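Long-range contacts in mandelate racemase/muconate lactonizing enzyme (Polaromonas sp., PDB 3CB3), which is an enolase-superfamily enzyme that binds magnesium and L-glucaric acid in its barrel and probably abstracts a proton next to a carboxylate of an acid sugar: residues L183-P188 with L210-N215; W237-L242 with P260-E265; A282-P287 with M311-F316; M226-E231 with A254-T259. All coordinates share one frame; numbering follows the deposited sequence.

Interaction 1. Residues L183-P188 with L210-N215. With MG (magnesium ion), chain E; LGT (L-glucaric acid), chain G.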
# COMPACT_ATOMS: atom_id res chain seq x y z
N LEU A 183 -10.46 -18.06 20.54
CA LEU A 183 -11.26 -19.02 19.78
C LEU A 183 -11.80 -18.40 18.49
O LEU A 183 -12.32 -17.29 18.50
CB LEU A 183 -12.43 -19.51 20.62
CG LEU A 183 -12.08 -20.10 21.99
CD1 LEU A 183 -13.34 -20.18 22.84
CD2 LEU A 183 -11.43 -21.47 21.81
N LYS A 184 -11.69 -19.14 17.40
CA LYS A 184 -12.20 -18.65 16.14
C LYS A 184 -13.72 -18.82 16.08
O LYS A 184 -14.25 -19.86 16.47
CB LYS A 184 -11.53 -19.38 14.98
CG LYS A 184 -10.09 -18.94 14.77
CD LYS A 184 -9.42 -19.71 13.66
CE LYS A 184 -8.06 -19.10 13.35
NZ LYS A 184 -8.19 -17.68 12.93
N VAL A 185 -14.40 -17.78 15.63
CA VAL A 185 -15.85 -17.80 15.49
C VAL A 185 -16.15 -17.18 14.13
O VAL A 185 -15.23 -16.86 13.38
CB VAL A 185 -16.57 -16.96 16.59
CG1 VAL A 185 -16.37 -17.60 17.97
CG2 VAL A 185 -16.03 -15.53 16.59
N GLY A 186 -17.42 -17.02 13.80
CA GLY A 186 -17.77 -16.42 12.52
C GLY A 186 -18.43 -17.33 11.51
O GLY A 186 -18.65 -16.91 10.37
N GLN A 187 -18.76 -18.56 11.89
CA GLN A 187 -19.41 -19.45 10.94
C GLN A 187 -20.85 -19.01 10.69
O GLN A 187 -21.42 -18.25 11.47
CB GLN A 187 -19.39 -20.90 11.44
CG GLN A 187 -19.79 -21.07 12.89
CD GLN A 187 -19.71 -22.51 13.33
OE1 GLN A 187 -19.53 -22.80 14.52
NE2 GLN A 187 -19.85 -23.44 12.38
N PRO A 188 -21.45 -19.45 9.57
CA PRO A 188 -22.82 -19.10 9.20
C PRO A 188 -23.80 -19.25 10.36
O PRO A 188 -24.62 -18.36 10.61
CB PRO A 188 -23.12 -20.07 8.06
CG PRO A 188 -21.80 -20.15 7.38
CD PRO A 188 -20.84 -20.32 8.54
N LEU A 210 -10.57 -15.51 27.90
CA LEU A 210 -10.94 -15.99 26.57
C LEU A 210 -11.22 -14.82 25.63
O LEU A 210 -11.78 -13.81 26.04
CB LEU A 210 -12.20 -16.85 26.63
CG LEU A 210 -12.13 -18.21 27.33
CD1 LEU A 210 -13.53 -18.84 27.32
CD2 LEU A 210 -11.13 -19.10 26.60
N MET A 211 -10.82 -14.98 24.38
CA MET A 211 -11.06 -13.98 23.35
C MET A 211 -11.59 -14.74 22.13
O MET A 211 -11.40 -15.95 22.03
CB MET A 211 -9.76 -13.27 22.95
CG MET A 211 -8.97 -12.68 24.10
SD MET A 211 -7.77 -13.85 24.78
CE MET A 211 -6.35 -12.70 25.02
N VAL A 212 -12.26 -14.04 21.23
CA VAL A 212 -12.75 -14.69 20.01
C VAL A 212 -12.29 -13.87 18.82
O VAL A 212 -12.12 -12.64 18.92
CB VAL A 212 -14.30 -14.79 19.97
CG1 VAL A 212 -14.81 -15.60 21.16
CG2 VAL A 212 -14.92 -13.40 19.93
N ASP A 213 -12.08 -14.55 17.70
CA ASP A 213 -11.66 -13.90 16.46
C ASP A 213 -12.67 -14.30 15.38
O ASP A 213 -12.80 -15.48 15.05
CB ASP A 213 -10.27 -14.37 16.06
CG ASP A 213 -9.65 -13.50 14.97
OD1 ASP A 213 -10.40 -12.92 14.15
OD2 ASP A 213 -8.40 -13.41 14.93
N ALA A 214 -13.40 -13.33 14.85
CA ALA A 214 -14.41 -13.58 13.81
C ALA A 214 -13.79 -13.49 12.41
O ALA A 214 -14.41 -13.85 11.41
CB ALA A 214 -15.56 -12.57 13.94
N ASN A 215 -12.55 -12.99 12.35
CA ASN A 215 -11.85 -12.85 11.08
C ASN A 215 -12.67 -12.18 9.97
O ASN A 215 -12.74 -12.70 8.86
CB ASN A 215 -11.36 -14.22 10.60
CG ASN A 215 -10.20 -14.73 11.42
OD1 ASN A 215 -9.06 -14.29 11.25
ND2 ASN A 215 -10.48 -15.65 12.33
MG MG E . -7.00 -12.19 13.98
O1A LGT G . -5.32 -13.02 14.84
C1 LGT G . -4.74 -13.87 14.14
O1B LGT G . -3.59 -14.32 14.37
C2 LGT G . -5.48 -14.43 12.88
O2 LGT G . -6.44 -13.46 12.42
C3 LGT G . -4.51 -14.79 11.74
O3 LGT G . -3.77 -13.62 11.40
C4 LGT G . -5.18 -15.36 10.45
O4 LGT G . -5.03 -14.46 9.34
C5 LGT G . -4.66 -16.74 9.99
O5 LGT G . -3.24 -16.68 9.79
C6 LGT G . -4.99 -17.86 11.01
O6A LGT G . -6.17 -18.28 10.99
O6B LGT G . -4.10 -18.26 11.78
O HOH W 1 -7.70 -16.06 14.73
O HOH W 2 -8.73 -11.64 13.18
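Lys184 and Asp213 stand in register on neighbouring parallel strands, both side chains on the face that looks at the ligand. The lysine runs out straight and bends only at its last torsion (chi4 -60°), which brings NZ back over the pocket. There NZ donates to O6A of the L-glucaric acid at 2.9 Å and to a water at 2.5 Å. The water in turn donates a hydrogen bond to Asp213 OD2, bridging ammonium and carboxylate. OD2 also binds the magnesium ion at 2.1 Å, while OD1 accepts from Asn215 N in an Asx turn, which should hold the group's rotation. The segments belong to a right-handed beta-alpha-beta unit of the enolase-type TIM barrel, in which helix 190-204 connects the two strands and the ligands sit at their C-terminal ends. Just past the strand, Val185 crosses Val212 obliquely: CG2 lies 3.9 Å from Val212 CB and also touches the methyl of Ala214. Leu183 only grazes Leu210, and also touches Val200 of the helix. Beneath the side chains the ladder is zipped by Leu183 N to Met211 O at 2.7 Å, Asp213 N to Leu183 O, and Val185 N to Asp213 O.

Interaction 2. Residues W237-L242 with P260-E265. With MG (magnesium ion), chain E; LGT (L-glucaric acid), chain G.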
# COMPACT_ATOMS: atom_id res chain seq x y z
N TRP A 237 -11.71 -9.76 24.46
CA TRP A 237 -12.07 -8.99 23.27
C TRP A 237 -12.71 -9.82 22.16
O TRP A 237 -12.58 -11.04 22.13
CB TRP A 237 -10.85 -8.25 22.70
CG TRP A 237 -9.80 -9.12 22.05
CD1 TRP A 237 -9.96 -9.94 20.97
CD2 TRP A 237 -8.42 -9.22 22.42
NE1 TRP A 237 -8.77 -10.55 20.64
CE2 TRP A 237 -7.81 -10.12 21.51
CE3 TRP A 237 -7.64 -8.64 23.42
CZ2 TRP A 237 -6.45 -10.45 21.59
CZ3 TRP A 237 -6.29 -8.97 23.49
CH2 TRP A 237 -5.71 -9.87 22.58
N ILE A 238 -13.40 -9.13 21.27
CA ILE A 238 -14.02 -9.72 20.10
C ILE A 238 -13.22 -9.07 18.97
O ILE A 238 -13.31 -7.86 18.76
CB ILE A 238 -15.51 -9.33 19.97
CG1 ILE A 238 -16.32 -9.98 21.10
CG2 ILE A 238 -16.06 -9.77 18.62
CD1 ILE A 238 -17.75 -9.48 21.19
N GLU A 239 -12.44 -9.89 18.27
CA GLU A 239 -11.55 -9.46 17.21
C GLU A 239 -12.11 -9.54 15.78
O GLU A 239 -12.77 -10.51 15.41
CB GLU A 239 -10.26 -10.27 17.29
CG GLU A 239 -9.22 -9.96 16.27
CD GLU A 239 -7.96 -10.76 16.50
OE1 GLU A 239 -7.73 -11.16 17.66
OE2 GLU A 239 -7.19 -10.96 15.54
N GLU A 240 -11.80 -8.51 15.00
CA GLU A 240 -12.22 -8.40 13.60
C GLU A 240 -13.64 -8.88 13.33
O GLU A 240 -13.85 -9.77 12.50
CB GLU A 240 -11.24 -9.16 12.70
CG GLU A 240 -9.87 -8.51 12.55
CD GLU A 240 -9.25 -8.75 11.18
OE1 GLU A 240 -8.81 -9.89 10.90
OE2 GLU A 240 -9.23 -7.80 10.36
N PRO A 241 -14.63 -8.30 14.01
CA PRO A 241 -15.98 -8.77 13.72
C PRO A 241 -16.40 -8.34 12.31
O PRO A 241 -17.21 -9.01 11.67
CB PRO A 241 -16.82 -8.10 14.80
CG PRO A 241 -16.09 -6.82 15.06
CD PRO A 241 -14.64 -7.25 15.04
N LEU A 242 -15.81 -7.24 11.83
CA LEU A 242 -16.14 -6.68 10.52
C LEU A 242 -14.95 -6.57 9.57
O LEU A 242 -13.81 -6.86 9.95
CB LEU A 242 -16.75 -5.29 10.68
CG LEU A 242 -17.99 -5.20 11.58
CD1 LEU A 242 -18.33 -3.74 11.86
CD2 LEU A 242 -19.14 -5.93 10.92
N PRO A 260 -14.47 -5.28 24.72
CA PRO A 260 -13.54 -4.57 23.84
C PRO A 260 -13.56 -5.14 22.43
O PRO A 260 -13.72 -6.35 22.23
CB PRO A 260 -12.18 -4.79 24.50
CG PRO A 260 -12.53 -4.92 25.96
CD PRO A 260 -13.78 -5.78 25.92
N ILE A 261 -13.43 -4.24 21.46
CA ILE A 261 -13.39 -4.62 20.06
C ILE A 261 -11.93 -4.50 19.65
O ILE A 261 -11.28 -3.49 19.93
CB ILE A 261 -14.22 -3.64 19.18
CG1 ILE A 261 -15.69 -3.66 19.61
CG2 ILE A 261 -14.07 -4.01 17.72
CD1 ILE A 261 -16.34 -5.03 19.47
N ALA A 262 -11.40 -5.54 19.00
CA ALA A 262 -10.01 -5.52 18.57
C ALA A 262 -9.91 -5.66 17.05
O ALA A 262 -10.67 -6.41 16.43
CB ALA A 262 -9.23 -6.65 19.24
N THR A 263 -8.99 -4.93 16.45
CA THR A 263 -8.79 -5.01 15.00
C THR A 263 -7.56 -4.23 14.58
O THR A 263 -7.03 -3.43 15.36
CB THR A 263 -10.02 -4.50 14.21
OG1 THR A 263 -9.78 -4.63 12.81
CG2 THR A 263 -10.33 -3.03 14.55
N GLY A 264 -7.07 -4.49 13.37
CA GLY A 264 -5.92 -3.78 12.86
C GLY A 264 -4.87 -4.65 12.19
O GLY A 264 -4.04 -4.14 11.44
N GLU A 265 -4.90 -5.95 12.44
CA GLU A 265 -3.90 -6.86 11.87
C GLU A 265 -3.72 -6.75 10.35
O GLU A 265 -2.63 -6.98 9.84
CB GLU A 265 -4.22 -8.32 12.23
CG GLU A 265 -5.35 -8.95 11.39
CD GLU A 265 -5.71 -10.35 11.87
OE1 GLU A 265 -6.06 -10.49 13.06
OE2 GLU A 265 -5.63 -11.30 11.07
MG MG E . -7.00 -12.19 13.98
O1A LGT G . -5.32 -13.02 14.84
C1 LGT G . -4.74 -13.87 14.14
O1B LGT G . -3.59 -14.32 14.37
C2 LGT G . -5.48 -14.43 12.88
O2 LGT G . -6.44 -13.46 12.42
C3 LGT G . -4.51 -14.79 11.74
O3 LGT G . -3.77 -13.62 11.40
C4 LGT G . -5.18 -15.36 10.45
O4 LGT G . -5.03 -14.46 9.34
C5 LGT G . -4.66 -16.74 9.99
O5 LGT G . -3.24 -16.68 9.79
C6 LGT G . -4.99 -17.86 11.01
O6A LGT G . -6.17 -18.28 10.99
O6B LGT G . -4.10 -18.26 11.78
O HOH W 3 -7.44 -5.56 10.40
O HOH W 4 -11.43 -6.05 11.21
O HOH W 2 -8.73 -11.64 13.18
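Glu239 and Glu265 meet at the magnesium ion, each giving it one carboxylate oxygen: Glu239 OE2 at 2.0 Å and Glu265 OE1 at 2.1 Å. The chains come in at about a right angle with their carboxylate planes 67° apart, and the metal explains why these two oxygens can sit so close. Glu239 reaches it fully extended, CG anti to the backbone N (chi1 -180°). Its other oxygen, OE1, accepts a bent hydrogen bond from Trp237 NE1 on its anti lone pair and is paired with Lys182 in a salt bridge. Glu265 OE2 accepts from O3 of the L-glucaric acid at 3.0 Å. Glu240 adds a third carboxylate beside Glu265, its OE1 3.5 Å from Glu265 OE2 with no hydrogen bond between them. Water ties Glu240 OE2 to Thr263 OG1 and Leu242 O.

Apolar contact is concentrated at Ala262, whose CB lies over one face of the indole, 3.9 Å from the centroid of the five-membered ring of Trp237. Backbone bonds join the parallel strands: Ile238 N to Pro260 O, Ala262 N to Ile238 O, and Glu240 N to Ala262 O at 2.8 Å. With Asp213 as the third protein ligand, Glu239 and Glu265 form the metal site at the C-terminal strand ends of the barrel, the Asp-Glu-Glu triad of the enolase superfamily.

Interaction 3. Residues A282-P287 with M311-F316. With LGT (L-glucaric acid), chain G.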
# COMPACT_ATOMS: atom_id res chain seq x y z
N ALA A 282 -11.56 0.93 17.69
CA ALA A 282 -11.00 -0.22 18.38
C ALA A 282 -10.52 0.08 19.79
O ALA A 282 -9.87 1.10 20.02
CB ALA A 282 -9.86 -0.81 17.56
N ASP A 283 -10.84 -0.81 20.71
CA ASP A 283 -10.43 -0.69 22.11
C ASP A 283 -9.01 -1.22 22.19
O ASP A 283 -8.17 -0.66 22.89
CB ASP A 283 -11.37 -1.51 22.98
CG ASP A 283 -12.80 -1.01 22.91
OD1 ASP A 283 -13.08 0.05 23.51
OD2 ASP A 283 -13.62 -1.67 22.24
N TYR A 284 -8.76 -2.30 21.47
CA TYR A 284 -7.45 -2.93 21.37
C TYR A 284 -6.98 -2.77 19.93
O TYR A 284 -7.63 -3.24 19.01
CB TYR A 284 -7.52 -4.42 21.68
CG TYR A 284 -7.46 -4.76 23.15
CD1 TYR A 284 -6.23 -4.86 23.81
CD2 TYR A 284 -8.62 -4.98 23.87
CE1 TYR A 284 -6.17 -5.18 25.16
CE2 TYR A 284 -8.57 -5.30 25.22
CZ TYR A 284 -7.34 -5.40 25.85
OH TYR A 284 -7.29 -5.75 27.18
N LEU A 285 -5.85 -2.10 19.74
CA LEU A 285 -5.30 -1.90 18.41
C LEU A 285 -4.36 -3.07 18.19
O LEU A 285 -3.57 -3.41 19.08
CB LEU A 285 -4.52 -0.58 18.34
CG LEU A 285 -4.25 -0.10 16.91
CD1 LEU A 285 -5.58 0.32 16.28
CD2 LEU A 285 -3.28 1.08 16.93
N MET A 286 -4.42 -3.67 17.01
CA MET A 286 -3.58 -4.81 16.71
C MET A 286 -2.63 -4.62 15.54
O MET A 286 -2.73 -5.30 14.52
CB MET A 286 -4.45 -6.05 16.47
CG MET A 286 -5.39 -6.36 17.62
SD MET A 286 -6.29 -7.91 17.31
CE MET A 286 -5.08 -9.13 17.94
N PRO A 287 -1.67 -3.69 15.69
CA PRO A 287 -0.71 -3.45 14.62
C PRO A 287 0.27 -4.61 14.47
O PRO A 287 0.56 -5.33 15.43
CB PRO A 287 -0.02 -2.17 15.08
CG PRO A 287 -0.06 -2.30 16.57
CD PRO A 287 -1.47 -2.76 16.80
N MET A 311 -5.69 0.40 24.09
CA MET A 311 -4.89 -0.71 24.55
C MET A 311 -4.22 -1.36 23.34
O MET A 311 -4.66 -1.19 22.21
CB MET A 311 -5.78 -1.71 25.28
CG MET A 311 -6.50 -1.07 26.46
SD MET A 311 -7.56 -2.20 27.34
CE MET A 311 -9.07 -2.09 26.37
N LEU A 312 -3.14 -2.10 23.59
CA LEU A 312 -2.40 -2.73 22.52
C LEU A 312 -2.36 -4.26 22.56
O LEU A 312 -2.20 -4.86 23.63
CB LEU A 312 -0.96 -2.19 22.53
CG LEU A 312 -0.11 -2.45 21.29
CD1 LEU A 312 -0.66 -1.62 20.14
CD2 LEU A 312 1.34 -2.09 21.58
N ALA A 313 -2.49 -4.86 21.38
CA ALA A 313 -2.45 -6.31 21.22
C ALA A 313 -1.81 -6.59 19.85
O ALA A 313 -2.50 -6.95 18.90
CB ALA A 313 -3.86 -6.90 21.28
N PRO A 314 -0.49 -6.40 19.74
CA PRO A 314 0.25 -6.62 18.49
C PRO A 314 -0.15 -7.93 17.83
O PRO A 314 -0.49 -8.89 18.50
CB PRO A 314 1.71 -6.61 18.95
CG PRO A 314 1.68 -5.67 20.12
CD PRO A 314 0.44 -6.11 20.85
N HIS A 315 -0.09 -7.97 16.50
CA HIS A 315 -0.46 -9.17 15.77
C HIS A 315 0.74 -9.98 15.29
O HIS A 315 1.66 -9.44 14.67
CB HIS A 315 -1.35 -8.80 14.57
CG HIS A 315 -1.55 -9.92 13.59
ND1 HIS A 315 -0.75 -10.09 12.49
CD2 HIS A 315 -2.44 -10.94 13.58
CE1 HIS A 315 -1.13 -11.17 11.84
NE2 HIS A 315 -2.15 -11.71 12.48
N PHE A 316 0.73 -11.28 15.58
CA PHE A 316 1.78 -12.20 15.16
C PHE A 316 3.18 -11.83 15.67
O PHE A 316 3.32 -11.17 16.71
CB PHE A 316 1.78 -12.28 13.63
CG PHE A 316 2.47 -13.50 13.07
CD1 PHE A 316 2.16 -14.78 13.54
CD2 PHE A 316 3.41 -13.37 12.05
CE1 PHE A 316 2.78 -15.91 13.00
CE2 PHE A 316 4.04 -14.49 11.51
CZ PHE A 316 3.72 -15.76 11.98
O1A LGT G . -5.32 -13.02 14.84
C1 LGT G . -4.74 -13.87 14.14
O1B LGT G . -3.59 -14.32 14.37
C2 LGT G . -5.48 -14.43 12.88
O2 LGT G . -6.44 -13.46 12.42
C3 LGT G . -4.51 -14.79 11.74
O3 LGT G . -3.77 -13.62 11.40
C4 LGT G . -5.18 -15.36 10.45
O4 LGT G . -5.03 -14.46 9.34
C5 LGT G . -4.66 -16.74 9.99
O5 LGT G . -3.24 -16.68 9.79
C6 LGT G . -4.99 -17.86 11.01
O6A LGT G . -6.17 -18.28 10.99
O6B LGT G . -4.10 -18.26 11.78
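Tyr284 and Met311 pair across two parallel strands through a Met-aromatic contact. The methionine lies along one face of the phenol ring: CB sits over the rim on the CD1-CE1 side, SD stands obliquely 4.0 Å from the ring centroid, and CE folds back to 3.4 Å from Tyr284 CE2. The bend at chi3 (-86°) makes that last step, carrying the methyl across the ring instead of past it. Ala313 CB approaches the same ring obliquely at CD1 and also touches Met286 CG, while the indole of Trp237 meets the tyrosine with its plane turned by about 55°.

Other apolar contacts lie on the face of Leu285 and Leu312. Here Leu312 CD1 packs against Pro287 CD at 3.6 Å, and Phe298 of helix 295-308 touches both Leu312 and Pro287.

Backbone hydrogen bonds run the whole length of the contact. Met311 N donates to Asp283 O, Leu285 N to Met311 O and Ala313 N to Leu285 O. Beyond the strand ends His315 N still reaches Pro287 O at 2.9 Å, so the loops stay laced together as they leave the sheet.

The end of His315 turns from the strands to the ligand. Its NE2 donates to O3 of the L-glucaric acid at 2.7 Å (angle 161°), with the oxygen near the ring plane, and ND1 on the other side of the imidazole is bonded to Asp288 OD2, which should fix the ring's rotation. A histidine backed by an aspartate at the strand ends of the barrel resembles the His-Asp dyad of mandelate racemase, consistent with a part in catalysis.

Interaction 4. Residues M226-E231 with A254-T259. With MG (magnesium ion), chain F.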
# COMPACT_ATOMS: atom_id res chain seq x y z
N MET A 226 -24.29 -10.89 17.47
CA MET A 226 -23.32 -11.78 18.09
C MET A 226 -22.62 -11.08 19.26
O MET A 226 -22.45 -11.67 20.34
CB MET A 226 -22.29 -12.25 17.07
CG MET A 226 -22.87 -13.19 16.01
SD MET A 226 -23.64 -14.65 16.75
CE MET A 226 -22.17 -15.60 17.24
N CYS A 227 -22.21 -9.83 19.06
CA CYS A 227 -21.55 -9.08 20.12
C CYS A 227 -22.48 -8.96 21.33
O CYS A 227 -22.03 -9.03 22.48
CB CYS A 227 -21.16 -7.67 19.64
SG CYS A 227 -19.75 -7.64 18.51
N ARG A 228 -23.78 -8.79 21.09
CA ARG A 228 -24.71 -8.67 22.20
C ARG A 228 -24.86 -9.97 22.97
O ARG A 228 -25.03 -9.95 24.19
CB ARG A 228 -26.09 -8.22 21.72
CG ARG A 228 -27.03 -7.89 22.88
CD ARG A 228 -28.35 -7.31 22.40
NE ARG A 228 -28.16 -6.09 21.62
CZ ARG A 228 -27.78 -4.92 22.14
NH1 ARG A 228 -27.55 -4.82 23.44
NH2 ARG A 228 -27.65 -3.86 21.36
N ILE A 229 -24.80 -11.10 22.28
CA ILE A 229 -24.92 -12.38 22.95
C ILE A 229 -23.64 -12.66 23.73
O ILE A 229 -23.67 -13.24 24.81
CB ILE A 229 -25.14 -13.53 21.93
CG1 ILE A 229 -26.42 -13.27 21.13
CG2 ILE A 229 -25.23 -14.87 22.66
CD1 ILE A 229 -27.64 -13.04 21.99
N PHE A 230 -22.52 -12.23 23.18
CA PHE A 230 -21.23 -12.46 23.82
C PHE A 230 -20.94 -11.59 25.04
O PHE A 230 -20.05 -11.92 25.82
CB PHE A 230 -20.10 -12.30 22.80
CG PHE A 230 -19.86 -13.52 21.97
CD1 PHE A 230 -19.74 -14.78 22.56
CD2 PHE A 230 -19.69 -13.42 20.59
CE1 PHE A 230 -19.45 -15.91 21.80
CE2 PHE A 230 -19.41 -14.55 19.81
CZ PHE A 230 -19.28 -15.79 20.42
N GLU A 231 -21.69 -10.51 25.22
CA GLU A 231 -21.47 -9.60 26.34
C GLU A 231 -21.33 -10.27 27.70
O GLU A 231 -20.32 -10.10 28.38
CB GLU A 231 -22.59 -8.54 26.41
CG GLU A 231 -22.44 -7.35 25.45
CD GLU A 231 -21.34 -6.37 25.86
OE1 GLU A 231 -20.15 -6.69 25.69
OE2 GLU A 231 -21.68 -5.26 26.35
N ALA A 254 -18.04 -0.86 19.11
CA ALA A 254 -17.25 -0.53 20.28
C ALA A 254 -18.00 0.41 21.22
O ALA A 254 -18.02 0.21 22.42
CB ALA A 254 -15.93 0.12 19.85
N LEU A 255 -18.65 1.42 20.65
CA LEU A 255 -19.37 2.40 21.45
C LEU A 255 -20.51 1.78 22.25
O LEU A 255 -20.70 2.08 23.43
CB LEU A 255 -19.92 3.51 20.54
CG LEU A 255 -20.69 4.71 21.10
CD1 LEU A 255 -22.10 4.33 21.46
CD2 LEU A 255 -19.96 5.27 22.32
N GLN A 256 -21.25 0.89 21.62
CA GLN A 256 -22.39 0.25 22.25
C GLN A 256 -22.08 -0.86 23.26
O GLN A 256 -22.72 -0.95 24.31
CB GLN A 256 -23.31 -0.26 21.15
CG GLN A 256 -24.58 -0.92 21.62
CD GLN A 256 -25.64 -0.89 20.55
OE1 GLN A 256 -25.37 -1.21 19.40
NE2 GLN A 256 -26.85 -0.49 20.92
N PHE A 257 -21.10 -1.70 22.97
CA PHE A 257 -20.80 -2.82 23.85
C PHE A 257 -19.63 -2.65 24.81
O PHE A 257 -18.65 -1.97 24.52
CB PHE A 257 -20.60 -4.07 22.99
CG PHE A 257 -21.80 -4.41 22.15
CD1 PHE A 257 -22.99 -4.80 22.76
CD2 PHE A 257 -21.76 -4.31 20.77
CE1 PHE A 257 -24.13 -5.08 21.99
CE2 PHE A 257 -22.89 -4.58 19.99
CZ PHE A 257 -24.07 -4.96 20.61
N ASP A 258 -19.75 -3.28 25.97
CA ASP A 258 -18.71 -3.24 26.99
C ASP A 258 -17.50 -4.03 26.53
O ASP A 258 -16.36 -3.59 26.70
CB ASP A 258 -19.21 -3.85 28.31
CG ASP A 258 -20.34 -3.08 28.92
OD1 ASP A 258 -20.60 -1.94 28.48
OD2 ASP A 258 -20.98 -3.60 29.86
N THR A 259 -17.75 -5.20 25.95
CA THR A 259 -16.67 -6.04 25.46
C THR A 259 -15.79 -5.28 24.48
O THR A 259 -16.29 -4.67 23.54
CB THR A 259 -17.21 -7.30 24.76
OG1 THR A 259 -18.02 -8.04 25.68
CG2 THR A 259 -16.06 -8.19 24.28
MG MG F . -17.13 -0.52 24.12
O HOH W 5 -17.80 -10.65 26.34
O HOH W 6 -16.11 -1.15 25.62
O HOH W 7 -16.19 -1.87 23.01
O HOH W 8 -18.15 0.76 25.49
O HOH W 9 -15.51 0.81 23.56
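Two bends in Glu231, at chi1 and chi2 (-73°), carry its carboxylate from the C-terminal part of helix 220-230 onto the turn that follows helix 247-256. Phe257 answers with CG beside its backbone N (chi1 -59°), which sends its ring toward Cys227 and Arg228. The two helices are neighbours in the outer layer of the TIM barrel, and the contact joins the C-terminal end of one to that of the next.

The Phe257 ring has Cys227 CB over one face, 3.9 Å from the centroid, and its own neighbour Gln256 CG over the other. Arg228 presents its guanidinium face to the ring edge: Phe257 CE1 sits above the centre of the planar group, 3.7 Å from Arg228 CZ, but the two planes are turned 60° apart, so they do not stack. Gln256 NE2 comes to the edge of the same guanidinium, and its OE1 is bonded to Gln224.

Glu231 grips the turn with both oxygens. OE1 accepts from Thr259 N on its syn lone pair and from Thr259 OG1 at 2.5 Å, nearly along the C-O bond; OE2 takes Asp258 N at 2.8 Å from slightly outside the carboxylate plane. Three donors grip the carboxylate, probably offsetting the nearby charge of Asp258. A water spans Phe230 O and Thr259 OG1. The same turn also helps bind a second magnesium ion, held by Ala254 O at 2.0 Å, Phe257 O at 2.1 Å and four waters, one of which donates to Thr259 O.

From the N terminus, interaction 1 closes first, bringing strand 210-213 beside strand 181-184 after helix 190-204. Interactions 2 and 4 then cross, their segments alternating along the chain: helix 220-230, strand 238-239, the end of helix 247-256, strand 261-263. Interaction 2 pairs two strands of the sheet, interaction 4 two helices outside it, and Ile238 of interaction 2 packs on Cys227, Phe230 and Thr259 of interaction 4. Interaction 3 comes last, in series, joining strands 284-285 and 311-312. Neighbouring strands link interactions 1, 2 and 3 into one parallel sheet. Interactions 1 and 2 share the active-site magnesium ion, and L-glucaric acid reaches all three; interaction 4 holds its own metal outside.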